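Local structure of putative rubredoxin reductase (Rhodopseudomonas palustris, 3FG2) at residues A150-L155 with D327-V332; F157-R162 with D192-A197; S187-D192 with G345-R350. The protein probably uses a bound FAD to pass electrons from NADH to a ferredoxin that serves the CYP199A2 monooxygenase system. One frame throughout, in Å; residues are numbered along the deposited sequence.

Interaction 1 of 3, residues A150-L155 with D327-V332; sequences AGFIGL and DKLQIV. With FAD (flavin-adenine dinucleotide), chain B.
F152, in the first turn of helix 152-163, reaches across to L329 and I331 on strand 327-333, and its ring is the sole group of 150-155 that touches the strand. The outer corner of the ring does the work: CE1 lies 3.8 Å from L329 CD1, and the neighbouring atom CZ lies 4.0 Å from I331 CD1. The ring carbon CG stands beside the backbone N of F152 and opposite its carbonyl carbon (chi1 -66°), which sends the ring out from the helix start, while the CA atoms of F152 and L329 remain 9.8 Å apart. L329 answers with CG anti to its own N (chi1 -159°), its side chain crossing that of F152 at about a right angle. I331, two residues on and on the same face of the strand, presents the end of its extended CG1-CD1 branch.

The adjacent I153 faces the cofactor instead. Its CD1 methyl sits over the face of the flavin's dimethyl-bearing ring, 3.7 Å from FAD C8. G151 is the N-cap of the helix, and together with G154 it fits a GxGxxG pattern, consistent with the second, pyridine-nucleotide-binding Rossmann unit of this family. The side chain of F152 also touches M178 and V181, and S322 and Q324 of strand 319-324.

The pairing across 150-155 and 327-332 is carbon against carbon, with no hydrogen bond or charge between the two. It therefore depends on shape and on keeping water out, not on bond direction, where the helix meets the C-terminal reductase sheet.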
loop_
_atom_site.group_PDB
_atom_site.type_symbol
_atom_site.label_atom_id
_atom_site.label_comp_id
_atom_site.label_asym_id
_atom_site.label_seq_id
_atom_site.Cartn_x
_atom_site.Cartn_y
_atom_site.Cartn_z
ATOM N N ALA A 150 7.598 -11.029 4.979
ATOM C CA ALA A 150 6.967 -11.702 3.850
ATOM C C ALA A 150 5.659 -11.049 3.405
ATOM O O ALA A 150 4.686 -11.734 3.097
ATOM C CB ALA A 150 6.736 -13.171 4.185
ATOM N N GLY A 151 5.639 -9.723 3.384
ATOM C CA GLY A 151 4.454 -9.018 2.941
ATOM C C GLY A 151 4.499 -8.963 1.427
ATOM O O GLY A 151 5.433 -9.503 0.823
ATOM N N PHE A 152 3.508 -8.327 0.807
ATOM C CA PHE A 152 3.473 -8.229 -0.651
ATOM C C PHE A 152 4.777 -7.696 -1.234
ATOM O O PHE A 152 5.389 -8.317 -2.104
ATOM C CB PHE A 152 2.342 -7.303 -1.115
ATOM C CG PHE A 152 0.971 -7.812 -0.815
ATOM C CD1 PHE A 152 0.609 -9.116 -1.148
ATOM C CD2 PHE A 152 0.025 -6.981 -0.219
ATOM C CE1 PHE A 152 -0.671 -9.584 -0.895
ATOM C CE2 PHE A 152 -1.263 -7.444 0.040
ATOM C CZ PHE A 152 -1.608 -8.751 -0.301
ATOM N N ILE A 153 5.194 -6.532 -0.752
ATOM C CA ILE A 153 6.398 -5.896 -1.259
ATOM C C ILE A 153 7.628 -6.786 -1.152
ATOM O O ILE A 153 8.369 -6.944 -2.117
ATOM C CB ILE A 153 6.646 -4.563 -0.533
ATOM C CG1 ILE A 153 5.444 -3.643 -0.756
ATOM C CG2 ILE A 153 7.930 -3.907 -1.059
ATOM C CD1 ILE A 153 5.486 -2.363 0.032
ATOM N N GLY A 154 7.838 -7.373 0.017
ATOM C CA GLY A 154 8.986 -8.237 0.201
ATOM C C GLY A 154 9.071 -9.361 -0.816
ATOM O O GLY A 154 10.156 -9.655 -1.326
ATOM N N LEU A 155 7.939 -9.996 -1.115
ATOM C CA LEU A 155 7.927 -11.104 -2.064
ATOM C C LEU A 155 8.045 -10.631 -3.502
ATOM O O LEU A 155 8.687 -11.286 -4.324
ATOM C CB LEU A 155 6.663 -11.948 -1.886
ATOM C CG LEU A 155 6.561 -12.675 -0.530
ATOM C CD1 LEU A 155 5.275 -13.489 -0.470
ATOM C CD2 LEU A 155 7.763 -13.593 -0.342
ATOM N N ASP A 327 3.355 -14.635 -11.480
ATOM C CA ASP A 327 1.989 -14.780 -10.978
ATOM C C ASP A 327 1.358 -13.446 -10.603
ATOM O O ASP A 327 2.042 -12.533 -10.137
ATOM C CB ASP A 327 1.952 -15.694 -9.743
ATOM C CG ASP A 327 2.284 -17.141 -10.064
ATOM O OD1 ASP A 327 1.592 -17.745 -10.910
ATOM O OD2 ASP A 327 3.236 -17.678 -9.457
ATOM N N LYS A 328 0.049 -13.346 -10.813
ATOM C CA LYS A 328 -0.706 -12.143 -10.481
ATOM C C LYS A 328 -1.723 -12.514 -9.413
ATOM O O LYS A 328 -2.433 -13.512 -9.547
ATOM C CB LYS A 328 -1.439 -11.606 -11.708
ATOM C CG LYS A 328 -2.559 -10.614 -11.381
ATOM C CD LYS A 328 -2.048 -9.227 -11.005
ATOM C CE LYS A 328 -1.730 -8.408 -12.257
ATOM N NZ LYS A 328 -1.301 -7.010 -11.939
ATOM N N LEU A 329 -1.781 -11.713 -8.353
ATOM C CA LEU A 329 -2.711 -11.949 -7.260
ATOM C C LEU A 329 -3.670 -10.775 -7.194
ATOM O O LEU A 329 -3.249 -9.618 -7.127
ATOM C CB LEU A 329 -1.962 -12.039 -5.929
ATOM C CG LEU A 329 -2.594 -12.747 -4.715
ATOM C CD1 LEU A 329 -2.058 -12.109 -3.439
ATOM C CD2 LEU A 329 -4.096 -12.662 -4.732
ATOM N N GLN A 330 -4.959 -11.069 -7.219
ATOM C CA GLN A 330 -5.963 -10.029 -7.119
ATOM C C GLN A 330 -6.898 -10.372 -5.970
ATOM O O GLN A 330 -7.345 -11.512 -5.834
ATOM C CB GLN A 330 -6.751 -9.905 -8.421
ATOM C CG GLN A 330 -5.962 -9.304 -9.558
ATOM C CD GLN A 330 -6.699 -9.429 -10.862
ATOM O OE1 GLN A 330 -6.972 -10.536 -11.324
ATOM N NE2 GLN A 330 -7.035 -8.299 -11.464
ATOM N N ILE A 331 -7.181 -9.381 -5.136
ATOM C CA ILE A 331 -8.056 -9.590 -4.000
ATOM C C ILE A 331 -9.144 -8.545 -4.014
ATOM O O ILE A 331 -8.858 -7.369 -4.214
ATOM C CB ILE A 331 -7.316 -9.422 -2.663
ATOM C CG1 ILE A 331 -6.064 -10.295 -2.628
ATOM C CG2 ILE A 331 -8.246 -9.793 -1.512
ATOM C CD1 ILE A 331 -5.216 -10.096 -1.372
ATOM N N VAL A 332 -10.390 -8.971 -3.826
ATOM C CA VAL A 332 -11.493 -8.030 -3.746
ATOM C C VAL A 332 -12.262 -8.372 -2.472
ATOM O O VAL A 332 -12.708 -9.515 -2.286
ATOM C CB VAL A 332 -12.437 -8.108 -4.968
ATOM C CG1 VAL A 332 -12.992 -9.522 -5.133
ATOM C CG2 VAL A 332 -13.578 -7.109 -4.789
HETATM P PA FAD B . 1.633 7.796 -0.546
HETATM O O1A FAD B . 2.639 7.137 0.328
HETATM O O2A FAD B . 1.547 7.498 -1.864
HETATM O O5B FAD B . 2.180 9.233 -0.533
HETATM C C5B FAD B . 2.412 10.024 0.676
HETATM C C4B FAD B . 3.229 11.238 0.184
HETATM O O4B FAD B . 3.115 12.284 1.222
HETATM C C3B FAD B . 4.739 10.996 0.003
HETATM O O3B FAD B . 5.304 11.457 -1.184
HETATM C C2B FAD B . 5.297 11.556 1.281
HETATM O O2B FAD B . 6.660 11.841 1.218
HETATM C C1B FAD B . 4.472 12.800 1.423
HETATM N N9A FAD B . 4.398 13.413 2.752
HETATM C C8A FAD B . 4.366 12.767 3.961
HETATM N N7A FAD B . 4.307 13.601 4.992
HETATM C C5A FAD B . 4.299 14.849 4.441
HETATM C C6A FAD B . 4.247 16.196 5.051
HETATM N N6A FAD B . 4.196 16.425 6.342
HETATM N N1A FAD B . 4.254 17.241 4.147
HETATM C C2A FAD B . 4.305 17.048 2.787
HETATM N N3A FAD B . 4.356 15.853 2.151
HETATM C C4A FAD B . 4.350 14.778 3.023
HETATM N N1 FAD B . -1.203 -0.795 -3.604
HETATM C C2 FAD B . -1.939 -1.503 -4.460
HETATM O O2 FAD B . -3.132 -1.461 -4.439
HETATM N N3 FAD B . -1.345 -2.348 -5.454
HETATM C C4 FAD B . 0.029 -2.466 -5.576
HETATM O O4 FAD B . 0.498 -3.189 -6.436
HETATM C C4X FAD B . 0.845 -1.691 -4.646
HETATM N N5 FAD B . 2.197 -1.758 -4.722
HETATM C C5X FAD B . 2.942 -1.005 -3.833
HETATM C C6 FAD B . 4.360 -1.078 -3.937
HETATM C C7 FAD B . 5.186 -0.357 -3.099
HETATM C C7M FAD B . 6.690 -0.470 -3.253
HETATM C C8 FAD B . 4.602 0.509 -2.069
HETATM C C8M FAD B . 5.446 1.329 -1.118
HETATM C C9 FAD B . 3.198 0.585 -1.952
HETATM C C9A FAD B . 2.366 -0.158 -2.824
HETATM N N10 FAD B . 0.910 -0.115 -2.771
HETATM C C10 FAD B . 0.159 -0.847 -3.647
HETATM C "C1'" FAD B . 0.294 0.759 -1.742
HETATM C "C2'" FAD B . 0.024 2.179 -2.327
HETATM O "O2'" FAD B . 1.238 2.684 -2.838
HETATM C "C3'" FAD B . -0.514 3.048 -1.208
HETATM O "O3'" FAD B . -1.748 2.515 -0.742
HETATM C "C4'" FAD B . -0.731 4.464 -1.714
HETATM O "O4'" FAD B . 0.516 5.025 -2.202
HETATM C "C5'" FAD B . -1.257 5.304 -0.576
HETATM O "O5'" FAD B . -1.428 6.773 -1.127
HETATM P P FAD B . -1.176 7.937 -0.211
HETATM O O1P FAD B . -1.486 9.144 -1.140
HETATM O O2P FAD B . -1.907 7.902 0.976
HETATM O O3P FAD B . 0.234 7.974 0.189
#

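Interaction 2 of 3, residues F157-R162 with D192-A197; sequences FAATAR and DRHSGA
The guanidinium of R162 and the imidazole of H194 are both met at their edges across this contact. At the edge of the guanidinium lies the carbonyl oxygen of A197, 2.7 Å from R162 NE, in a nearly straight bond (N-H...O 166°) whose acceptor is only 7° out of the guanidinium plane. Seen from the carbonyl, NE is slightly tilted from the plane of that group. A water lies at the same edge, 2.7 Å from R162 NH2, and gives a weak second bond to A197 O. At the imidazole, the methyl CB of A159 comes up to the edge, 3.9 Å from H194 CE1, while H194 NE2 is hydrogen-bonded to Q324.

R162 has CG anti to its N, then bends at chi2 (54°), and this bend turns NE toward A197, just past the end of helix 184-196. Its NH1 is taken by the carbonyl of L166, so three of its nitrogens are engaged. The positive charge beside a carbonyl at the helix's C-terminal end is probably favourable. A leucine here would probably leave A197 O without its strongest partner across the contact and L166 O without the NH1 bond.

With only a methyl on A159, the helices come close, 6.9 Å between the CA atoms of A159 and H194. Helices 152-163 and 184-196 lie beside the parallel sheet of what is, from its GxGxxG pattern, probably a Rossmann-type unit: A158, A161 and R162 lean on V168 of strand 167-171, F157 packs on strand 144-148, and R162 and H194 both touch I199, just before strand 200-202.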
loop_
_atom_site.group_PDB
_atom_site.type_symbol
_atom_site.label_atom_id
_atom_site.label_comp_id
_atom_site.label_asym_id
_atom_site.label_seq_id
_atom_site.Cartn_x
_atom_site.Cartn_y
_atom_site.Cartn_z
ATOM N N PHE A 157 9.699 -8.206 -4.408
ATOM C CA PHE A 157 11.124 -7.923 -4.539
ATOM C C PHE A 157 11.916 -9.224 -4.631
ATOM O O PHE A 157 12.734 -9.405 -5.533
ATOM C CB PHE A 157 11.644 -7.120 -3.340
ATOM C CG PHE A 157 13.146 -7.105 -3.241
ATOM C CD1 PHE A 157 13.908 -6.341 -4.120
ATOM C CD2 PHE A 157 13.804 -7.920 -2.319
ATOM C CE1 PHE A 157 15.297 -6.390 -4.088
ATOM C CE2 PHE A 157 15.192 -7.979 -2.278
ATOM C CZ PHE A 157 15.944 -7.214 -3.167
ATOM N N ALA A 158 11.667 -10.127 -3.690
ATOM C CA ALA A 158 12.373 -11.400 -3.647
ATOM C C ALA A 158 12.412 -12.144 -4.978
ATOM O O ALA A 158 13.445 -12.686 -5.360
ATOM C CB ALA A 158 11.763 -12.290 -2.585
ATOM N N ALA A 159 11.287 -12.190 -5.677
ATOM C CA ALA A 159 11.244 -12.887 -6.950
ATOM C C ALA A 159 12.183 -12.216 -7.951
ATOM O O ALA A 159 12.933 -12.885 -8.664
ATOM C CB ALA A 159 9.821 -12.910 -7.488
ATOM N N THR A 160 12.155 -10.894 -7.993
ATOM C CA THR A 160 13.005 -10.175 -8.916
ATOM C C THR A 160 14.484 -10.320 -8.577
ATOM O O THR A 160 15.304 -10.542 -9.468
ATOM C CB THR A 160 12.606 -8.699 -8.976
ATOM O OG1 THR A 160 11.320 -8.600 -9.601
ATOM C CG2 THR A 160 13.628 -7.884 -9.781
ATOM N N ALA A 161 14.832 -10.199 -7.299
ATOM C CA ALA A 161 16.228 -10.347 -6.895
ATOM C C ALA A 161 16.694 -11.747 -7.296
ATOM O O ALA A 161 17.806 -11.936 -7.793
ATOM C CB ALA A 161 16.367 -10.160 -5.392
ATOM N N ARG A 162 15.828 -12.729 -7.085
ATOM C CA ARG A 162 16.164 -14.096 -7.431
ATOM C C ARG A 162 16.341 -14.224 -8.940
ATOM O O ARG A 162 17.276 -14.873 -9.416
ATOM C CB ARG A 162 15.062 -15.042 -6.958
ATOM C CG ARG A 162 15.342 -16.509 -7.252
ATOM C CD ARG A 162 16.688 -16.920 -6.690
ATOM N NE ARG A 162 16.986 -18.317 -6.977
ATOM C CZ ARG A 162 18.187 -18.864 -6.830
ATOM N NH1 ARG A 162 19.204 -18.127 -6.404
ATOM N NH2 ARG A 162 18.365 -20.151 -7.101
ATOM N N ASP A 192 5.197 -22.268 -2.411
ATOM C CA ASP A 192 5.665 -23.263 -3.369
ATOM C C ASP A 192 6.360 -22.594 -4.561
ATOM O O ASP A 192 7.484 -22.952 -4.920
ATOM C CB ASP A 192 4.498 -24.124 -3.881
ATOM C CG ASP A 192 3.948 -25.080 -2.824
ATOM O OD1 ASP A 192 4.644 -25.355 -1.823
ATOM O OD2 ASP A 192 2.816 -25.578 -3.005
ATOM N N ARG A 193 5.688 -21.622 -5.169
ATOM C CA ARG A 193 6.237 -20.913 -6.316
ATOM C C ARG A 193 7.603 -20.306 -6.029
ATOM O O ARG A 193 8.547 -20.496 -6.802
ATOM C CB ARG A 193 5.271 -19.817 -6.759
ATOM C CG ARG A 193 3.944 -20.371 -7.253
ATOM C CD ARG A 193 4.134 -21.121 -8.563
ATOM N NE ARG A 193 4.354 -20.201 -9.677
ATOM C CZ ARG A 193 5.048 -20.496 -10.772
ATOM N NH1 ARG A 193 5.604 -21.692 -10.911
ATOM N NH2 ARG A 193 5.177 -19.596 -11.736
ATOM N N HIS A 194 7.711 -19.578 -4.922
ATOM C CA HIS A 194 8.975 -18.946 -4.559
ATOM C C HIS A 194 10.051 -19.966 -4.226
ATOM O O HIS A 194 11.195 -19.827 -4.658
ATOM C CB HIS A 194 8.764 -17.981 -3.393
ATOM C CG HIS A 194 8.028 -16.739 -3.781
ATOM N ND1 HIS A 194 8.382 -15.986 -4.878
ATOM C CD2 HIS A 194 6.963 -16.118 -3.223
ATOM C CE1 HIS A 194 7.566 -14.952 -4.979
ATOM N NE2 HIS A 194 6.696 -15.009 -3.987
ATOM N N SER A 195 9.685 -20.990 -3.462
ATOM C CA SER A 195 10.632 -22.045 -3.118
ATOM C C SER A 195 11.125 -22.668 -4.417
ATOM O O SER A 195 12.316 -22.921 -4.590
ATOM C CB SER A 195 9.950 -23.121 -2.275
ATOM O OG SER A 195 9.576 -22.610 -1.007
ATOM N N GLY A 196 10.188 -22.914 -5.328
ATOM C CA GLY A 196 10.530 -23.500 -6.610
ATOM C C GLY A 196 11.541 -22.664 -7.372
ATOM O O GLY A 196 12.310 -23.187 -8.169
ATOM N N ALA A 197 11.544 -21.361 -7.126
ATOM C CA ALA A 197 12.475 -20.474 -7.804
ATOM C C ALA A 197 13.819 -20.477 -7.087
ATOM O O ALA A 197 14.758 -19.803 -7.508
ATOM C CB ALA A 197 11.910 -19.067 -7.853
HETATM O O HOH W 1 17.075 -22.318 -8.157
#

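Interaction 3 of 3, residues S187-D192 with G345-R350; sequences SSYFHD and GSVAER
The hydroxyl oxygen of Y189 is held in a hydrogen bond with OD1 of D327 while the aliphatic part of R350 lies against it: R350 CG is 3.5 Å and R350 CB 3.6 Å from Y189 OH. The guanidinium of R350 takes no part in this touch, and its plane stands 83° from that of the phenol. Further back on the same ring, Y189 CD1 meets V347 CG1 at 3.8 Å. Both V347 and R350 approach the ring at its edge, near its plane.

Y189 gets there with CG anti to its backbone N (chi1 174°), which carries the ring out from the helix toward the loop. The loop brings V347 and R350 to one ring by a type I turn, closed by the backbone bond from R350 N to V347 O. Just ahead of it, S346 OG accepts from E349 N at 3.0 Å, an ST motif that ties the residue before the turn to the turn's third position.

Within the helix, Y189 directs CD2 onto the face of F190, 3.8 Å above the centre of that ring. Y189 also makes an edge-to-face pair with F352 on strand 351-358 and touches V368 of strand 361-368. Helix 184-196 thus lays this tyrosine against the C-terminal sheet, beside the loop that leads from strand 340-344 into 351-358.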
loop_
_atom_site.group_PDB
_atom_site.type_symbol
_atom_site.label_atom_id
_atom_site.label_comp_id
_atom_site.label_asym_id
_atom_site.label_seq_id
_atom_site.Cartn_x
_atom_site.Cartn_y
_atom_site.Cartn_z
ATOM N N SER A 187 -1.050 -18.303 0.753
ATOM C CA SER A 187 0.316 -18.359 1.267
ATOM C C SER A 187 0.998 -19.618 0.759
ATOM O O SER A 187 2.115 -19.574 0.248
ATOM C CB SER A 187 0.322 -18.380 2.792
ATOM O OG SER A 187 -0.344 -17.251 3.316
ATOM N N SER A 188 0.312 -20.745 0.906
ATOM C CA SER A 188 0.839 -22.029 0.469
ATOM C C SER A 188 1.279 -21.986 -0.998
ATOM O O SER A 188 2.412 -22.347 -1.321
ATOM C CB SER A 188 -0.221 -23.114 0.672
ATOM O OG SER A 188 0.244 -24.378 0.233
ATOM N N TYR A 189 0.387 -21.539 -1.879
ATOM C CA TYR A 189 0.696 -21.459 -3.307
ATOM C C TYR A 189 1.971 -20.659 -3.564
ATOM O O TYR A 189 2.873 -21.105 -4.277
ATOM C CB TYR A 189 -0.456 -20.799 -4.085
ATOM C CG TYR A 189 -0.125 -20.549 -5.545
ATOM C CD1 TYR A 189 -0.110 -21.601 -6.471
ATOM C CD2 TYR A 189 0.235 -19.277 -5.990
ATOM C CE1 TYR A 189 0.263 -21.394 -7.806
ATOM C CE2 TYR A 189 0.612 -19.052 -7.328
ATOM C CZ TYR A 189 0.624 -20.118 -8.227
ATOM O OH TYR A 189 0.996 -19.904 -9.540
ATOM N N PHE A 190 2.040 -19.467 -2.989
ATOM C CA PHE A 190 3.202 -18.620 -3.189
ATOM C C PHE A 190 4.454 -19.143 -2.510
ATOM O O PHE A 190 5.571 -18.853 -2.950
ATOM C CB PHE A 190 2.883 -17.188 -2.761
ATOM C CG PHE A 190 2.086 -16.441 -3.781
ATOM C CD1 PHE A 190 0.726 -16.219 -3.603
ATOM C CD2 PHE A 190 2.687 -16.016 -4.967
ATOM C CE1 PHE A 190 -0.027 -15.590 -4.595
ATOM C CE2 PHE A 190 1.942 -15.383 -5.970
ATOM C CZ PHE A 190 0.585 -15.172 -5.784
ATOM N N HIS A 191 4.277 -19.919 -1.445
ATOM C CA HIS A 191 5.427 -20.490 -0.774
ATOM C C HIS A 191 6.047 -21.492 -1.741
ATOM O O HIS A 191 7.264 -21.556 -1.883
ATOM C CB HIS A 191 5.028 -21.204 0.517
ATOM C CG HIS A 191 6.104 -22.092 1.058
ATOM N ND1 HIS A 191 6.371 -23.339 0.534
ATOM C CD2 HIS A 191 7.025 -21.889 2.028
ATOM C CE1 HIS A 191 7.410 -23.866 1.159
ATOM N NE2 HIS A 191 7.826 -23.004 2.070
ATOM N N ASP A 192 5.197 -22.268 -2.411
ATOM C CA ASP A 192 5.665 -23.263 -3.369
ATOM C C ASP A 192 6.360 -22.594 -4.561
ATOM O O ASP A 192 7.484 -22.952 -4.920
ATOM C CB ASP A 192 4.498 -24.124 -3.881
ATOM C CG ASP A 192 3.948 -25.080 -2.824
ATOM O OD1 ASP A 192 4.644 -25.355 -1.823
ATOM O OD2 ASP A 192 2.816 -25.578 -3.005
ATOM N N GLY A 345 -11.197 -23.516 -9.595
ATOM C CA GLY A 345 -10.121 -23.628 -10.557
ATOM C C GLY A 345 -9.121 -24.663 -10.085
ATOM O O GLY A 345 -9.475 -25.574 -9.340
ATOM N N SER A 346 -7.866 -24.515 -10.492
ATOM C CA SER A 346 -6.835 -25.475 -10.112
ATOM C C SER A 346 -5.526 -24.855 -9.665
ATOM O O SER A 346 -4.943 -24.037 -10.373
ATOM C CB SER A 346 -6.546 -26.425 -11.273
ATOM O OG SER A 346 -5.354 -27.154 -11.027
ATOM N N VAL A 347 -5.060 -25.272 -8.494
ATOM C CA VAL A 347 -3.805 -24.775 -7.954
ATOM C C VAL A 347 -2.675 -25.293 -8.836
ATOM O O VAL A 347 -1.733 -24.560 -9.158
ATOM C CB VAL A 347 -3.588 -25.268 -6.514
ATOM C CG1 VAL A 347 -2.288 -24.710 -5.960
ATOM C CG2 VAL A 347 -4.754 -24.843 -5.649
ATOM N N ALA A 348 -2.786 -26.558 -9.238
ATOM C CA ALA A 348 -1.778 -27.183 -10.092
ATOM C C ALA A 348 -1.643 -26.443 -11.415
ATOM O O ALA A 348 -0.534 -26.253 -11.912
ATOM C CB ALA A 348 -2.135 -28.647 -10.349
ATOM N N GLU A 349 -2.775 -26.028 -11.976
ATOM C CA GLU A 349 -2.787 -25.304 -13.239
ATOM C C GLU A 349 -2.350 -23.849 -13.079
ATOM O O GLU A 349 -2.265 -23.111 -14.058
ATOM C CB GLU A 349 -4.185 -25.349 -13.855
ATOM C CG GLU A 349 -4.673 -26.750 -14.160
ATOM C CD GLU A 349 -3.717 -27.498 -15.065
ATOM O OE1 GLU A 349 -3.511 -27.049 -16.215
ATOM O OE2 GLU A 349 -3.165 -28.529 -14.625
ATOM N N ARG A 350 -2.078 -23.442 -11.844
ATOM C CA ARG A 350 -1.647 -22.073 -11.564
ATOM C C ARG A 350 -2.680 -21.014 -11.938
ATOM O O ARG A 350 -2.333 -19.908 -12.347
ATOM C CB ARG A 350 -0.340 -21.759 -12.286
ATOM C CG ARG A 350 0.842 -22.591 -11.844
ATOM C CD ARG A 350 2.116 -21.972 -12.376
ATOM N NE ARG A 350 3.140 -22.972 -12.657
ATOM C CZ ARG A 350 3.029 -23.919 -13.587
ATOM N NH1 ARG A 350 1.935 -24.004 -14.336
ATOM N NH2 ARG A 350 4.024 -24.779 -13.778
#

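Interaction 1 is the buried one, apolar throughout and next to the flavin; interactions 2 and 3 lie farther out. Only interaction 2 carries a hydrogen bond across its segments; in interaction 3 a phenol meets carbon, its polar partner D327 lying on the strand of interaction 1. Helix 152-163 serves interactions 1 and 2, and helix 184-196 serves 2 and 3. Interaction 2 lies within what is probably the NADH-binding unit; interactions 1 and 3 join that unit to the C-terminal reductase region. D327 ties all three, its OD2 also forming a salt bridge to R193 NE (2.8 Å). F190 packs on L329, and L155 on H194. Where R193 and R350 come close, like charges face each other.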